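Long-range contact in metazoan TIR-STING fusion (Crassostrea gigas, PDB 6WT6), which joins a TIR domain to a STING ligand-binding domain in one polypeptide and probably takes part in innate immune signalling: residues Glu271-Ala276 / Glu349-Leu354. Residues are numbered along the deposited sequence; the frame is centred on the assembly and turned at random.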
# COMPACT_ATOMS: atom_id res chain seq x y z
N GLU A 271 -38.01 -12.37 13.94
CA GLU A 271 -37.01 -12.19 14.99
C GLU A 271 -36.01 -11.11 14.59
O GLU A 271 -35.41 -11.17 13.51
CB GLU A 271 -36.27 -13.51 15.24
CG GLU A 271 -37.16 -14.62 15.73
CD GLU A 271 -37.57 -14.43 17.17
OE1 GLU A 271 -36.73 -14.00 17.99
OE2 GLU A 271 -38.75 -14.72 17.48
N ASP A 272 -35.84 -10.12 15.46
CA ASP A 272 -34.85 -9.08 15.24
C ASP A 272 -33.48 -9.57 15.66
O ASP A 272 -33.32 -10.16 16.74
CB ASP A 272 -35.21 -7.80 16.01
CG ASP A 272 -36.49 -7.16 15.51
OD1 ASP A 272 -36.93 -7.52 14.41
OD2 ASP A 272 -37.08 -6.33 16.25
N TYR A 273 -32.49 -9.33 14.80
CA TYR A 273 -31.10 -9.65 15.09
C TYR A 273 -30.29 -8.36 15.06
O TYR A 273 -30.46 -7.54 14.15
CB TYR A 273 -30.55 -10.66 14.08
CG TYR A 273 -30.97 -12.08 14.38
CD1 TYR A 273 -32.20 -12.57 13.95
CD2 TYR A 273 -30.14 -12.93 15.11
CE1 TYR A 273 -32.59 -13.87 14.23
CE2 TYR A 273 -30.52 -14.23 15.39
CZ TYR A 273 -31.74 -14.69 14.95
OH TYR A 273 -32.13 -15.99 15.23
N PHE A 274 -29.42 -8.19 16.05
CA PHE A 274 -28.65 -6.97 16.23
C PHE A 274 -27.19 -7.21 15.87
O PHE A 274 -26.65 -8.30 16.05
CB PHE A 274 -28.74 -6.47 17.67
CG PHE A 274 -30.11 -6.00 18.07
CD1 PHE A 274 -31.07 -6.90 18.52
CD2 PHE A 274 -30.45 -4.65 18.03
CE1 PHE A 274 -32.33 -6.47 18.90
CE2 PHE A 274 -31.71 -4.22 18.41
CZ PHE A 274 -32.65 -5.13 18.84
N PHE A 275 -26.55 -6.16 15.35
CA PHE A 275 -25.14 -6.28 15.00
C PHE A 275 -24.50 -4.90 14.99
O PHE A 275 -25.14 -3.90 14.65
CB PHE A 275 -24.97 -6.95 13.63
CG PHE A 275 -25.56 -6.18 12.48
CD1 PHE A 275 -26.92 -6.25 12.19
CD2 PHE A 275 -24.76 -5.39 11.67
CE1 PHE A 275 -27.46 -5.55 11.13
CE2 PHE A 275 -25.30 -4.68 10.60
CZ PHE A 275 -26.65 -4.77 10.33
N ALA A 276 -23.23 -4.86 15.40
CA ALA A 276 -22.39 -3.71 15.12
C ALA A 276 -21.81 -3.87 13.72
O ALA A 276 -21.24 -4.93 13.40
CB ALA A 276 -21.28 -3.57 16.15
N GLU A 349 -25.27 -14.11 8.17
CA GLU A 349 -23.95 -13.98 8.77
C GLU A 349 -24.02 -13.94 10.28
O GLU A 349 -23.18 -14.53 10.97
CB GLU A 349 -23.23 -12.75 8.22
CG GLU A 349 -22.50 -12.98 6.91
CD GLU A 349 -21.37 -13.99 7.03
OE1 GLU A 349 -20.92 -14.27 8.17
OE2 GLU A 349 -20.92 -14.50 5.99
N ILE A 350 -25.02 -13.24 10.83
CA ILE A 350 -25.16 -13.15 12.28
C ILE A 350 -25.40 -14.53 12.88
O ILE A 350 -24.79 -14.90 13.90
CB ILE A 350 -26.29 -12.17 12.65
CG1 ILE A 350 -25.92 -10.74 12.25
CG2 ILE A 350 -26.59 -12.25 14.14
CD1 ILE A 350 -27.01 -9.74 12.54
N LYS A 351 -26.28 -15.32 12.26
CA LYS A 351 -26.57 -16.65 12.77
C LYS A 351 -25.36 -17.57 12.64
O LYS A 351 -25.11 -18.41 13.52
CB LYS A 351 -27.78 -17.24 12.04
CG LYS A 351 -29.08 -16.50 12.31
CD LYS A 351 -30.22 -17.04 11.47
CE LYS A 351 -31.52 -16.31 11.79
NZ LYS A 351 -32.67 -16.85 11.01
N ASN A 352 -24.59 -17.43 11.56
CA ASN A 352 -23.38 -18.23 11.40
C ASN A 352 -22.37 -17.93 12.50
O ASN A 352 -21.73 -18.85 13.02
CB ASN A 352 -22.77 -17.97 10.02
CG ASN A 352 -21.57 -18.84 9.74
OD1 ASN A 352 -21.66 -20.07 9.76
ND2 ASN A 352 -20.44 -18.21 9.44
N GLN A 353 -22.22 -16.66 12.87
CA GLN A 353 -21.26 -16.30 13.90
C GLN A 353 -21.73 -16.72 15.28
O GLN A 353 -20.91 -17.05 16.14
CB GLN A 353 -20.98 -14.80 13.85
CG GLN A 353 -20.30 -14.35 12.57
CD GLN A 353 -19.02 -15.11 12.29
OE1 GLN A 353 -18.23 -15.39 13.20
NE2 GLN A 353 -18.81 -15.47 11.02
N LEU A 354 -23.05 -16.73 15.52
CA LEU A 354 -23.56 -17.18 16.81
C LEU A 354 -23.31 -18.67 17.01
O LEU A 354 -23.10 -19.12 18.14
CB LEU A 354 -25.05 -16.86 16.93
CG LEU A 354 -25.41 -15.40 17.19
CD1 LEU A 354 -26.89 -15.15 16.95
CD2 LEU A 354 -25.04 -15.00 18.61
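Tyr273, Ile350 and Lys351 carry the contact between segments 271-276 and 349-354, which no hydrogen bond crosses. The tyrosine buries the most surface. Its CB bond points toward the helix, and CG lies anti to the carbonyl carbon, beside the backbone N (chi1 -79°); three side chains of the helix meet the ring. Ile350 comes in obliquely with its CG2 branch, 3.7 Å from Tyr273 CD2. Lys351, extended beyond CG, crosses the tyrosine side chain at about a right angle, and its CE methylene lies 3.5 Å from Tyr273 OH, so that aliphatic carbon rather than charge touches the phenol. The ammonium group passes on to a salt bridge with Asp267, in the loop between strands 260-266 and 272-279. Leu354, one helical turn after Ile350, brings CD1 to the ring edge, near its plane, 4.1 Å from Tyr273 CE2. In the STING ligand-binding domain, an alpha/beta fold with a mixed sheet, this is the meeting of helix 341-356, the last helix of the model, with one face of strand 272-279; the two short axes cross at 80° and approach to 9.6 Å. The other branch of Ile350 works further along the strand. With CG1 beside the backbone N and CD1 anti to CA (chi2 178°), its CD1 methyl reaches 3.5 Å from Phe275 CD1 and also closes on Phe275 CB. Alternation along the strand puts Tyr273 and Phe275 on the helix side, whereas Phe274 points away, and only its backbone comes near: Phe274 O lies in van der Waals contact, 3.8 Å from Ile350 CD1.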